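Local coordinates for protein delta-1-pyrroline-5-carboxylate dehydrogenase, mitochondrial (Mus musculus, PDB 4E3X) that catalyses the NAD-dependent oxidation of L-glutamate gamma-semialdehyde to glutamate, the second step of mitochondrial proline breakdown, at residues 165-169 against 512-516; 36-40 against 155-160; 347-351 against 509-513; 125-129 against 170-174; 147-153 against 210-214. One frame throughout, in Å; residues are numbered along the deposited sequence. Where two conformers were deposited one is given.

Overall arrangement
From the N terminus, contact 2 comes first, joining the loop before helix 45-55 to the first turns of helix 155-180. Contact 4 opens inside that loop closure, on helix 121-136, and crosses it by ending further along helix 155-180. Contact 5 crosses both, tying the end of helix 140-151 to the start of helix 213-225. Contact 1 crosses contacts 4 and 5, closing a long loop of 342 residues between helix 155-180 and the loop that follows strand 503-506. Contact 3 opens within it at the nucleophile turn and ends on the same loop, sharing Gly-512 and Ser-513. Helix 155-180 thus serves contacts 1, 2 and 4, while contacts 1, 3 and 5 meet round one bound proline.

Contact 1 (165-169 against 512-516); sequences ELIDF and GSVVG. With PRO (proline), chain K.
Residues 512-516 pass alongside helix 155-180, where Ser-513, Val-514 and Val-515 meet Glu-165, Asp-168 and Phe-169. At the start, Gly-512 N donates a 2.9 Å, almost straight bond to OXT of the bound proline; its backbone angles would press any CB against the preceding carbonyl oxygen. Ser-513 takes the other carboxylate oxygen twice, its N and its OG each lying 3.0 Å from proline O. The hydroxyl also accepts a hydrogen bond from a water, and the same water donates to Glu-165 OE2 at 2.7 Å, a carboxylate brought there by an extended chain. Val-514 turns its CB away from the helix. Val-515 makes the main apolar contact. Its CB rests 3.5 Å from Asp-168 CB, and its CG2 lies over one face of Phe-169, 4.0 Å from the ring centroid and 24° off the normal, a CH-pi contact. With CG1 anti to the backbone N (169°), the other methyl is left to sit over that ring. A second water takes the N-H of Val-515 and donates to Asp-168 OD2, while Glu-35 N and Asn-34 ND2 also bond Asp-168. Beyond it, Gly-516 bonds to the backbone of the second subunit. This is the substrate-anchoring loop of the aldehyde dehydrogenase active site, its two successive amides and serine hydroxyl probably receiving the substrate carboxylate as they do that of proline.

Contact 2 (36-40 against 155-160); sequences PILAF and VIQAEI
Glu-159 OE2 is gripped by two donors: Leu-38 N, at 2.8 Å and with a nearly straight N-H...O angle of 176°, and Arg-140 NH1 of helix 140-151, which forms a salt bridge. The amide of Leu-38 comes from above the carboxylate plane. A bend at chi2 (75°) folds the glutamate chain so that its end meets the loop backbone beside Ile-37. Phe-40 stands next to it, with Glu-159 CD at the edge of the ring and in its plane. The carboxylate is turned steeply to that ring, and its OE1 lies 3.6 Å from Phe-40 CZ. Over one face of the same ring sits Val-155 CG1, 3.8 Å from the centroid, in a CH-pi contact. The arrangement fastens the N-terminal arm that leads into helix 45-55 onto the first turns of helix 155-180, close to Tyr-559 and Tyr-561 of the second subunit. An alanine in place of Glu-159 removes both oxygens, which would probably leave Leu-38 N and Arg-140 without their shared acceptor and open a gap beside the edge of Phe-40. Earlier in the arm, Ile-37 spreads its two branches over the helix. Its CG2 touches Ile-156 CD1 at 3.9 Å, the two side chains crossing at about a right angle, whereas its CD1 meets Ile-160 CG2 at 3.8 Å.

Contact 3 (347-351 against 509-513); sequences KCSAC and KSTGS. With PRO (proline), chain K.
Ser-349 and Thr-511 meet beside the flat carboxylate of a bound proline. Ser-349 OG comes down on its OXT from one side of the carboxylate plane, 2.6 Å away, with the Gly-512 amide on the other side. Close beside that oxygen is Thr-511 CB. The threonine methyl, CG2, wedges against the facing turn, 3.3 Å from Ser-349 OG and 3.6 Å from Ala-350 CA. That turn, a type I beta turn from Lys-347 to Ala-350, carries the nucleophile Cys-348 of the aldehyde dehydrogenase active site. Ser-510 supports its far end: OG donates to Ser-349 O at 2.9 Å, nearly along the C=O axis, and is also bonded to Ser-339 OG. Ser-349 O receives a further bond from Thr-479. Exchanging Ser-510 for an alanine would probably leave Ser-349 O short of one donor and take one partner from Ser-339, so that the turn is held less firmly. On the opposite flank, the extended chain of Lys-347 crosses Thr-511, and its NZ, bonded to Gln-157, reaches Thr-511 OG1 through a water. Lys-509 NZ donates to the same hydroxyl at 2.9 Å.

Contact 4 (125-129 against 170-174); sequences AQVFL and FRFNA
Phe-128 and Phe-170 form the aromatic part of the contact, a T-shaped pair in which the edge of Phe-128 points at the face of Phe-170. The ring centroids are 5.3 Å apart and the planes stand at 73°. Phe-128 CD2 lies over the centre of the Phe-170 ring, 3.9 Å from its CD1. A chi2 near zero (-1°) turns the Phe-170 ring so that it offers this face, and its CB meanwhile rests 3.6 Å from Phe-128 O. Aliphatic packing continues the seam. Ala-125 CB and Ala-174 CB touch at 3.9 Å, small residues that let the two helices come close at this end. Leu-129 CD2 drops against the same Ala-174 CB, also at 3.9 Å, and against the backbone of Arg-171. Polar contact is indirect: a water donates to Leu-129 O at 2.8 Å and accepts from Arg-171 NE, lying in the guanidinium plane at its edge. Further out, Arg-171 forms a salt bridge with Glu-35, tying the N-terminal arm to this seam. The helix segments run antiparallel, with an angle of 157° between their directions. Here helix 121-136 packs along helix 155-180, and the pair is backed by helix 213-225, whose Leu-225 touches Ala-125 and Phe-128, and by helix 239-251, whose Leu-249 touches both phenylalanines; these two helices lie next in the chain to strands of the five-stranded parallel sheet of the NAD-binding domain.

Contact 5 (147-153 against 210-214); sequences TMVGQGK and FNFTA. With PRO (proline), chain K; PRO (proline), chain J.
Thr-147, Gln-151 and Lys-153, in the last turn of helix 140-151 and just beyond it, bond to the turn between strand 203-207 and helix 213-225, part of the NAD-binding domain of the aldehyde dehydrogenase fold. The turn carries Asn-211, probably the stabiliser of the transition state as in relatives, and Phe-212 occupies the N-cap position of the helix. Thr-213 OG1 is satisfied in both roles: it donates to Thr-147 OG1 at 2.9 Å and accepts from Gln-151 NE2 at 3.0 Å, in the plane of the amide. Thr-147 OG1 in turn bonds to Val-143 O, so the buried hydroxyls form a chain. Gln-151 NE2 spends its other hydrogen on Phe-210 O, likewise at 3.0 Å, though less straight (141°) and tilted from the amide plane; this pair of bonds fixes the rotation of the amide. Asn-211 O is taken by Lys-153 NZ at 2.7 Å, while Asn-211 ND2 is bonded to Gln-346 O. An extended chain delivers the ammonium, which also has a salt bridge to Asp-161; the carboxylate of Asp-161 accepts the N-H groups of Thr-213 and Ala-214 at the helix start. The positive charge probably strengthens the bond from Lys-153 NZ to Asn-211 O, and the ammonium stands 4.0 Å from the Phe-212 ring centroid, an off-centre cation-pi contact. Across that ring, on the opposite side from Lys-153 NZ, lies the proline of the substrate pocket, its CB 3.6 Å from Phe-212 CE1.

Contact 1 (165-169 against 512-516)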
# COMPACT_ATOMS: atom_id res chain seq x y z
N GLU B 165 -19.11 -6.30 -14.74
CA GLU B 165 -17.99 -6.03 -13.85
C GLU B 165 -16.87 -5.27 -14.55
O GLU B 165 -16.31 -4.34 -13.98
CB GLU B 165 -17.44 -7.31 -13.22
CG GLU B 165 -16.47 -7.02 -12.09
CD GLU B 165 -16.10 -8.25 -11.30
OE1 GLU B 165 -16.02 -9.34 -11.91
OE2 GLU B 165 -15.89 -8.14 -10.08
N LEU B 166 -16.54 -5.67 -15.77
CA LEU B 166 -15.46 -5.02 -16.52
C LEU B 166 -15.80 -3.56 -16.81
O LEU B 166 -15.00 -2.65 -16.59
CB LEU B 166 -15.20 -5.78 -17.81
CG LEU B 166 -14.12 -5.16 -18.69
CD1 LEU B 166 -12.84 -4.95 -17.90
CD2 LEU B 166 -13.86 -6.05 -19.90
N ILE B 167 -17.02 -3.34 -17.30
CA ILE B 167 -17.51 -2.00 -17.54
C ILE B 167 -17.47 -1.16 -16.26
O ILE B 167 -17.00 -0.01 -16.27
CB ILE B 167 -18.94 -2.05 -18.11
CG1 ILE B 167 -18.94 -2.58 -19.55
CG2 ILE B 167 -19.61 -0.68 -18.06
CD1 ILE B 167 -20.32 -3.04 -20.01
N ASP B 168 -17.91 -1.74 -15.15
CA ASP B 168 -17.90 -1.03 -13.87
C ASP B 168 -16.48 -0.70 -13.40
O ASP B 168 -16.24 0.39 -12.89
CB ASP B 168 -18.64 -1.82 -12.79
CG ASP B 168 -20.16 -1.84 -12.98
OD1 ASP B 168 -20.69 -1.08 -13.80
OD2 ASP B 168 -20.82 -2.64 -12.27
N PHE B 169 -15.54 -1.63 -13.54
CA PHE B 169 -14.15 -1.32 -13.19
C PHE B 169 -13.69 -0.10 -13.98
O PHE B 169 -13.12 0.84 -13.43
CB PHE B 169 -13.20 -2.47 -13.55
CG PHE B 169 -13.11 -3.56 -12.52
CD1 PHE B 169 -12.95 -3.28 -11.17
CD2 PHE B 169 -13.14 -4.89 -12.91
CE1 PHE B 169 -12.85 -4.31 -10.23
CE2 PHE B 169 -13.03 -5.93 -11.99
CZ PHE B 169 -12.89 -5.63 -10.64
N GLY B 512 -20.54 -12.80 -6.02
CA GLY B 512 -21.24 -11.76 -6.74
C GLY B 512 -21.04 -10.35 -6.24
O GLY B 512 -21.97 -9.54 -6.29
N SER B 513 -19.85 -10.04 -5.76
CA SER B 513 -19.56 -8.66 -5.39
C SER B 513 -19.74 -7.74 -6.59
O SER B 513 -19.47 -8.12 -7.74
CB SER B 513 -18.14 -8.52 -4.84
OG SER B 513 -17.18 -8.80 -5.84
N VAL B 514 -20.22 -6.54 -6.32
CA VAL B 514 -20.47 -5.56 -7.36
C VAL B 514 -19.59 -4.34 -7.13
O VAL B 514 -19.50 -3.81 -6.02
CB VAL B 514 -21.96 -5.17 -7.38
CG1 VAL B 514 -22.20 -4.00 -8.32
CG2 VAL B 514 -22.80 -6.38 -7.78
N VAL B 515 -18.92 -3.90 -8.19
CA VAL B 515 -18.02 -2.75 -8.13
C VAL B 515 -18.74 -1.53 -7.56
O VAL B 515 -19.87 -1.23 -7.94
CB VAL B 515 -17.44 -2.45 -9.52
CG1 VAL B 515 -16.71 -1.12 -9.54
CG2 VAL B 515 -16.51 -3.58 -9.94
N GLY B 516 -18.08 -0.83 -6.63
CA GLY B 516 -18.66 0.36 -6.03
C GLY B 516 -19.64 0.06 -4.91
O GLY B 516 -20.07 0.97 -4.21
N PRO K . -15.59 -10.74 -7.52
CA PRO K . -16.13 -12.08 -7.75
C PRO K . -17.21 -12.45 -6.74
O PRO K . -17.42 -11.77 -5.73
CB PRO K . -14.91 -12.97 -7.58
CG PRO K . -13.80 -12.13 -8.11
CD PRO K . -14.13 -10.70 -7.73
OXT PRO K . -17.90 -13.46 -6.92
O HOH W 1 -15.99 -7.01 -7.65
O HOH W 2 -19.72 -4.84 -10.86

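Contact 2 (36-40 against 155-160)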
# COMPACT_ATOMS: atom_id res chain seq x y z
N PRO B 36 -26.30 -1.79 -15.92
CA PRO B 36 -27.42 -2.70 -15.66
C PRO B 36 -27.22 -4.10 -16.25
O PRO B 36 -26.68 -4.25 -17.35
CB PRO B 36 -28.60 -2.00 -16.35
CG PRO B 36 -28.23 -0.54 -16.35
CD PRO B 36 -26.74 -0.54 -16.57
N ILE B 37 -27.64 -5.10 -15.50
CA ILE B 37 -27.59 -6.49 -15.94
C ILE B 37 -28.78 -6.77 -16.85
O ILE B 37 -29.93 -6.51 -16.48
CB ILE B 37 -27.64 -7.45 -14.73
CG1 ILE B 37 -26.43 -7.22 -13.83
CG2 ILE B 37 -27.66 -8.89 -15.19
CD1 ILE B 37 -25.16 -7.62 -14.50
N LEU B 38 -28.51 -7.28 -18.05
CA LEU B 38 -29.57 -7.56 -19.01
C LEU B 38 -30.20 -8.92 -18.75
O LEU B 38 -29.59 -9.78 -18.12
CB LEU B 38 -29.02 -7.50 -20.44
CG LEU B 38 -28.27 -6.23 -20.81
CD1 LEU B 38 -27.84 -6.25 -22.28
CD2 LEU B 38 -29.10 -4.99 -20.51
N ALA B 39 -31.42 -9.11 -19.24
CA ALA B 39 -32.20 -10.31 -18.92
C ALA B 39 -32.08 -11.44 -19.95
O ALA B 39 -32.28 -12.60 -19.62
CB ALA B 39 -33.67 -9.96 -18.71
N PHE B 40 -31.79 -11.08 -21.20
CA PHE B 40 -31.68 -12.05 -22.30
C PHE B 40 -32.93 -12.91 -22.48
O PHE B 40 -32.84 -14.08 -22.83
CB PHE B 40 -30.43 -12.94 -22.12
CG PHE B 40 -29.15 -12.16 -22.11
CD1 PHE B 40 -28.41 -11.98 -23.27
CD2 PHE B 40 -28.69 -11.57 -20.94
CE1 PHE B 40 -27.25 -11.24 -23.25
CE2 PHE B 40 -27.53 -10.84 -20.92
CZ PHE B 40 -26.81 -10.67 -22.08
N VAL B 155 -24.63 -17.75 -20.09
CA VAL B 155 -25.02 -16.39 -20.45
C VAL B 155 -24.92 -15.42 -19.27
O VAL B 155 -24.26 -14.39 -19.36
CB VAL B 155 -26.46 -16.34 -20.98
CG1 VAL B 155 -26.88 -14.90 -21.22
CG2 VAL B 155 -26.61 -17.16 -22.24
N ILE B 156 -25.56 -15.76 -18.15
CA ILE B 156 -25.60 -14.82 -17.04
C ILE B 156 -24.23 -14.66 -16.38
O ILE B 156 -23.88 -13.56 -15.96
CB ILE B 156 -26.68 -15.17 -16.00
CG1 ILE B 156 -26.79 -14.08 -14.93
CG2 ILE B 156 -26.41 -16.52 -15.35
CD1 ILE B 156 -27.03 -12.69 -15.49
N GLN B 157 -23.46 -15.74 -16.28
CA GLN B 157 -22.13 -15.61 -15.69
C GLN B 157 -21.23 -14.75 -16.58
O GLN B 157 -20.43 -13.97 -16.08
CB GLN B 157 -21.51 -16.99 -15.41
CG GLN B 157 -22.16 -17.72 -14.23
CD GLN B 157 -22.13 -16.90 -12.96
OE1 GLN B 157 -21.08 -16.42 -12.54
NE2 GLN B 157 -23.30 -16.72 -12.34
N ALA B 158 -21.38 -14.87 -17.89
CA ALA B 158 -20.61 -14.03 -18.79
C ALA B 158 -21.05 -12.57 -18.66
O ALA B 158 -20.23 -11.66 -18.62
CB ALA B 158 -20.76 -14.51 -20.21
N GLU B 159 -22.36 -12.36 -18.58
CA GLU B 159 -22.94 -11.03 -18.49
C GLU B 159 -22.47 -10.25 -17.26
O GLU B 159 -22.11 -9.08 -17.37
CB GLU B 159 -24.47 -11.10 -18.51
CG GLU B 159 -25.19 -9.85 -18.02
CD GLU B 159 -25.18 -8.70 -19.01
OE1 GLU B 159 -24.53 -8.80 -20.08
OE2 GLU B 159 -25.83 -7.68 -18.71
N ILE B 160 -22.46 -10.90 -16.10
CA ILE B 160 -22.04 -10.20 -14.89
C ILE B 160 -20.54 -9.93 -14.85
O ILE B 160 -20.10 -9.07 -14.10
CB ILE B 160 -22.49 -10.91 -13.60
CG1 ILE B 160 -21.76 -12.23 -13.40
CG2 ILE B 160 -24.00 -11.08 -13.58
CD1 ILE B 160 -22.16 -12.96 -12.11

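Contact 3 (347-351 against 509-513)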
# COMPACT_ATOMS: atom_id res chain seq x y z
N LYS B 347 -14.78 -19.94 -8.56
CA LYS B 347 -14.67 -18.55 -8.14
C LYS B 347 -13.91 -18.49 -6.84
O LYS B 347 -14.10 -19.34 -5.96
CB LYS B 347 -16.05 -17.93 -7.92
CG LYS B 347 -16.97 -17.93 -9.14
CD LYS B 347 -18.22 -17.12 -8.85
CE LYS B 347 -19.14 -17.07 -10.06
NZ LYS B 347 -20.33 -16.22 -9.82
N CYS B 348 -13.05 -17.49 -6.69
CA CYS B 348 -12.32 -17.28 -5.45
C CYS B 348 -13.27 -17.03 -4.29
O CYS B 348 -12.88 -17.16 -3.14
CB CYS B 348 -11.38 -16.09 -5.58
SG CYS B 348 -10.11 -16.32 -6.82
N SER B 349 -14.51 -16.65 -4.61
CA SER B 349 -15.54 -16.32 -3.63
C SER B 349 -16.55 -17.44 -3.37
O SER B 349 -17.42 -17.29 -2.51
CB SER B 349 -16.33 -15.10 -4.12
OG SER B 349 -16.88 -15.36 -5.40
N ALA B 350 -16.47 -18.54 -4.11
CA ALA B 350 -17.48 -19.60 -4.03
C ALA B 350 -17.57 -20.25 -2.66
O ALA B 350 -16.55 -20.52 -2.02
CB ALA B 350 -17.21 -20.67 -5.08
N CYS B 351 -18.79 -20.51 -2.19
CA CYS B 351 -18.98 -21.26 -0.96
C CYS B 351 -18.59 -22.71 -1.15
O CYS B 351 -19.12 -23.39 -2.03
CB CYS B 351 -20.44 -21.20 -0.52
SG CYS B 351 -20.84 -22.30 0.86
N LYS B 509 -25.70 -14.61 -0.50
CA LYS B 509 -24.66 -15.56 -0.89
C LYS B 509 -23.26 -14.92 -0.92
O LYS B 509 -23.12 -13.70 -1.02
CB LYS B 509 -24.97 -16.21 -2.24
CG LYS B 509 -25.04 -15.25 -3.42
CD LYS B 509 -25.26 -16.03 -4.72
CE LYS B 509 -25.37 -15.13 -5.93
NZ LYS B 509 -24.16 -14.27 -6.10
N SER B 510 -22.23 -15.77 -0.87
CA SER B 510 -20.86 -15.29 -0.71
C SER B 510 -20.20 -14.84 -2.00
O SER B 510 -19.08 -14.34 -1.96
CB SER B 510 -20.00 -16.36 -0.03
OG SER B 510 -19.84 -17.48 -0.88
N THR B 511 -20.88 -15.04 -3.13
CA THR B 511 -20.34 -14.63 -4.44
C THR B 511 -21.06 -13.39 -4.95
O THR B 511 -22.08 -12.97 -4.39
CB THR B 511 -20.54 -15.72 -5.49
OG1 THR B 511 -21.94 -16.02 -5.60
CG2 THR B 511 -19.78 -16.98 -5.11
N GLY B 512 -20.54 -12.80 -6.02
CA GLY B 512 -21.24 -11.76 -6.74
C GLY B 512 -21.04 -10.35 -6.24
O GLY B 512 -21.97 -9.54 -6.29
N SER B 513 -19.85 -10.04 -5.76
CA SER B 513 -19.56 -8.66 -5.39
C SER B 513 -19.74 -7.74 -6.59
O SER B 513 -19.47 -8.12 -7.74
CB SER B 513 -18.14 -8.52 -4.84
OG SER B 513 -17.18 -8.80 -5.84
N PRO K . -15.59 -10.74 -7.52
CA PRO K . -16.13 -12.08 -7.75
C PRO K . -17.21 -12.45 -6.74
O PRO K . -17.42 -11.77 -5.73
CB PRO K . -14.91 -12.97 -7.58
CG PRO K . -13.80 -12.13 -8.11
CD PRO K . -14.13 -10.70 -7.73
OXT PRO K . -17.90 -13.46 -6.92
O HOH W 3 -21.88 -17.57 -7.78
O HOH W 4 -19.16 -13.73 -8.92

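Contact 4 (125-129 against 170-174)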
# COMPACT_ATOMS: atom_id res chain seq x y z
N ALA B 125 -8.41 8.76 -18.42
CA ALA B 125 -9.71 8.23 -18.02
C ALA B 125 -10.65 8.08 -19.22
O ALA B 125 -11.45 7.15 -19.29
CB ALA B 125 -10.34 9.10 -16.94
N GLN B 126 -10.53 9.00 -20.18
CA GLN B 126 -11.38 8.97 -21.36
C GLN B 126 -11.24 7.68 -22.16
O GLN B 126 -12.23 7.18 -22.72
CB GLN B 126 -11.09 10.19 -22.24
N VAL B 127 -10.03 7.13 -22.23
CA VAL B 127 -9.82 5.86 -22.91
C VAL B 127 -10.70 4.79 -22.28
O VAL B 127 -11.39 4.04 -22.97
CB VAL B 127 -8.34 5.42 -22.81
CG1 VAL B 127 -8.16 4.00 -23.33
CG2 VAL B 127 -7.46 6.41 -23.56
N PHE B 128 -10.70 4.73 -20.95
CA PHE B 128 -11.43 3.69 -20.24
C PHE B 128 -12.94 3.91 -20.29
O PHE B 128 -13.70 2.95 -20.39
CB PHE B 128 -10.87 3.53 -18.83
CG PHE B 128 -9.48 3.02 -18.84
CD1 PHE B 128 -8.41 3.89 -18.84
CD2 PHE B 128 -9.25 1.66 -18.95
CE1 PHE B 128 -7.11 3.41 -18.90
CE2 PHE B 128 -7.97 1.18 -19.01
CZ PHE B 128 -6.90 2.05 -18.99
N LEU B 129 -13.37 5.17 -20.28
CA LEU B 129 -14.79 5.48 -20.42
C LEU B 129 -15.30 5.12 -21.82
O LEU B 129 -16.42 4.62 -21.98
CB LEU B 129 -15.04 6.95 -20.12
CG LEU B 129 -14.78 7.33 -18.65
CD1 LEU B 129 -14.75 8.84 -18.49
CD2 LEU B 129 -15.84 6.69 -17.74
N PHE B 170 -13.94 -0.11 -15.29
CA PHE B 170 -13.47 0.99 -16.13
C PHE B 170 -14.12 2.32 -15.75
O PHE B 170 -13.43 3.34 -15.64
CB PHE B 170 -13.70 0.67 -17.61
CG PHE B 170 -12.74 -0.33 -18.19
CD1 PHE B 170 -11.72 -0.89 -17.43
CD2 PHE B 170 -12.85 -0.70 -19.52
CE1 PHE B 170 -10.83 -1.80 -17.98
CE2 PHE B 170 -11.97 -1.61 -20.08
CZ PHE B 170 -10.96 -2.17 -19.31
N ARG B 171 -15.43 2.32 -15.52
CA ARG B 171 -16.12 3.57 -15.19
C ARG B 171 -15.83 4.06 -13.77
O ARG B 171 -15.52 5.24 -13.57
CB ARG B 171 -17.64 3.47 -15.40
CG ARG B 171 -18.06 3.21 -16.83
CD ARG B 171 -19.44 3.81 -17.09
NE ARG B 171 -19.99 3.42 -18.38
CZ ARG B 171 -20.95 2.50 -18.55
NH1 ARG B 171 -21.46 1.87 -17.49
NH2 ARG B 171 -21.38 2.20 -19.76
N PHE B 172 -15.93 3.17 -12.79
CA PHE B 172 -15.68 3.56 -11.41
C PHE B 172 -14.22 3.94 -11.15
O PHE B 172 -13.96 4.92 -10.46
CB PHE B 172 -16.16 2.49 -10.43
CG PHE B 172 -17.64 2.52 -10.18
CD1 PHE B 172 -18.17 3.23 -9.11
CD2 PHE B 172 -18.51 1.86 -11.03
CE1 PHE B 172 -19.54 3.27 -8.89
CE2 PHE B 172 -19.88 1.90 -10.82
CZ PHE B 172 -20.40 2.60 -9.74
N ASN B 173 -13.27 3.18 -11.69
CA ASN B 173 -11.87 3.57 -11.52
C ASN B 173 -11.59 4.92 -12.18
O ASN B 173 -10.83 5.72 -11.65
CB ASN B 173 -10.91 2.50 -12.01
CG ASN B 173 -10.75 1.36 -11.03
OD1 ASN B 173 -10.78 1.58 -9.81
ND2 ASN B 173 -10.58 0.15 -11.54
N ALA B 174 -12.20 5.18 -13.34
CA ALA B 174 -12.07 6.50 -13.96
C ALA B 174 -12.59 7.59 -13.02
O ALA B 174 -11.94 8.62 -12.84
CB ALA B 174 -12.80 6.54 -15.28
O HOH W 5 -18.65 5.06 -20.29

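Contact 5 (147-153 against 210-214)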
# COMPACT_ATOMS: atom_id res chain seq x y z
N THR B 147 -16.28 -15.17 -23.80
CA THR B 147 -16.14 -15.66 -22.43
C THR B 147 -16.92 -16.97 -22.25
O THR B 147 -16.46 -17.91 -21.59
CB THR B 147 -16.61 -14.57 -21.44
OG1 THR B 147 -15.80 -13.39 -21.61
CG2 THR B 147 -16.49 -15.04 -20.00
N MET B 148 -18.10 -17.07 -22.87
CA MET B 148 -18.86 -18.32 -22.83
C MET B 148 -18.11 -19.46 -23.51
O MET B 148 -17.93 -20.53 -22.93
CB MET B 148 -20.22 -18.13 -23.51
CG MET B 148 -21.16 -17.20 -22.76
SD MET B 148 -22.75 -17.00 -23.58
CE MET B 148 -23.38 -18.67 -23.50
N VAL B 149 -17.69 -19.22 -24.74
CA VAL B 149 -17.09 -20.29 -25.53
C VAL B 149 -15.68 -20.64 -25.07
O VAL B 149 -15.30 -21.81 -25.06
CB VAL B 149 -17.14 -19.96 -27.04
CG1 VAL B 149 -16.33 -20.95 -27.85
CG2 VAL B 149 -18.58 -19.91 -27.52
N GLY B 150 -14.92 -19.62 -24.67
CA GLY B 150 -13.54 -19.85 -24.29
C GLY B 150 -13.35 -20.23 -22.83
O GLY B 150 -12.41 -20.96 -22.52
N GLN B 151 -14.21 -19.75 -21.94
CA GLN B 151 -14.07 -20.03 -20.51
C GLN B 151 -15.19 -20.91 -19.96
O GLN B 151 -15.15 -21.32 -18.80
CB GLN B 151 -13.95 -18.73 -19.70
CG GLN B 151 -12.63 -18.01 -19.89
CD GLN B 151 -12.82 -16.51 -20.00
OE1 GLN B 151 -12.98 -15.99 -21.10
NE2 GLN B 151 -12.81 -15.82 -18.87
N GLY B 152 -16.19 -21.23 -20.79
CA GLY B 152 -17.25 -22.15 -20.40
C GLY B 152 -18.35 -21.54 -19.55
O GLY B 152 -19.08 -22.26 -18.88
N LYS B 153 -18.46 -20.21 -19.56
CA LYS B 153 -19.50 -19.53 -18.79
C LYS B 153 -20.89 -19.62 -19.42
O LYS B 153 -21.02 -19.65 -20.64
CB LYS B 153 -19.13 -18.06 -18.58
CG LYS B 153 -17.85 -17.86 -17.78
CD LYS B 153 -17.83 -16.57 -16.97
CE LYS B 153 -16.64 -16.59 -16.03
NZ LYS B 153 -16.58 -15.40 -15.14
N PHE B 210 -7.93 -17.22 -15.19
CA PHE B 210 -8.87 -17.66 -16.22
C PHE B 210 -10.30 -17.28 -15.92
O PHE B 210 -11.13 -17.20 -16.84
CB PHE B 210 -8.81 -19.18 -16.41
CG PHE B 210 -9.49 -19.97 -15.32
CD1 PHE B 210 -10.83 -20.33 -15.43
CD2 PHE B 210 -8.80 -20.38 -14.19
CE1 PHE B 210 -11.47 -21.07 -14.44
CE2 PHE B 210 -9.42 -21.12 -13.20
CZ PHE B 210 -10.76 -21.46 -13.32
N ASN B 211 -10.62 -17.10 -14.65
CA ASN B 211 -12.01 -17.26 -14.24
C ASN B 211 -12.90 -16.04 -14.36
O ASN B 211 -14.12 -16.17 -14.31
CB ASN B 211 -12.12 -17.91 -12.86
CG ASN B 211 -11.55 -17.05 -11.77
OD1 ASN B 211 -10.67 -16.22 -12.00
ND2 ASN B 211 -12.04 -17.25 -10.55
N PHE B 212 -12.29 -14.87 -14.52
CA PHE B 212 -13.05 -13.66 -14.81
C PHE B 212 -12.35 -12.83 -15.86
O PHE B 212 -11.23 -12.37 -15.66
CB PHE B 212 -13.24 -12.82 -13.55
CG PHE B 212 -14.23 -13.41 -12.59
CD1 PHE B 212 -13.81 -14.26 -11.58
CD2 PHE B 212 -15.58 -13.13 -12.71
CE1 PHE B 212 -14.72 -14.81 -10.69
CE2 PHE B 212 -16.50 -13.69 -11.83
CZ PHE B 212 -16.06 -14.52 -10.82
N THR B 213 -13.02 -12.65 -16.99
CA THR B 213 -12.53 -11.75 -18.02
C THR B 213 -12.27 -10.35 -17.46
O THR B 213 -11.30 -9.70 -17.84
CB THR B 213 -13.55 -11.70 -19.17
OG1 THR B 213 -13.60 -13.01 -19.75
CG2 THR B 213 -13.17 -10.68 -20.25
N ALA B 214 -13.14 -9.90 -16.56
CA ALA B 214 -13.05 -8.56 -16.01
C ALA B 214 -11.78 -8.33 -15.20
O ALA B 214 -11.25 -7.23 -15.17
CB ALA B 214 -14.28 -8.26 -15.14
N PRO K . -15.59 -10.74 -7.52
CA PRO K . -16.13 -12.08 -7.75
C PRO K . -17.21 -12.45 -6.74
O PRO K . -17.42 -11.77 -5.73
CB PRO K . -14.91 -12.97 -7.58
CG PRO K . -13.80 -12.13 -8.11
CD PRO K . -14.13 -10.70 -7.73
OXT PRO K . -17.90 -13.46 -6.92
N PRO J . -6.51 -24.69 -14.45
CA PRO J . -5.09 -24.91 -14.17
C PRO J . -4.88 -25.75 -12.92
O PRO J . -5.84 -26.28 -12.35
CB PRO J . -4.54 -23.48 -13.97
CG PRO J . -5.74 -22.55 -14.04
CD PRO J . -6.78 -23.29 -14.82
OXT PRO J . -3.75 -25.94 -12.47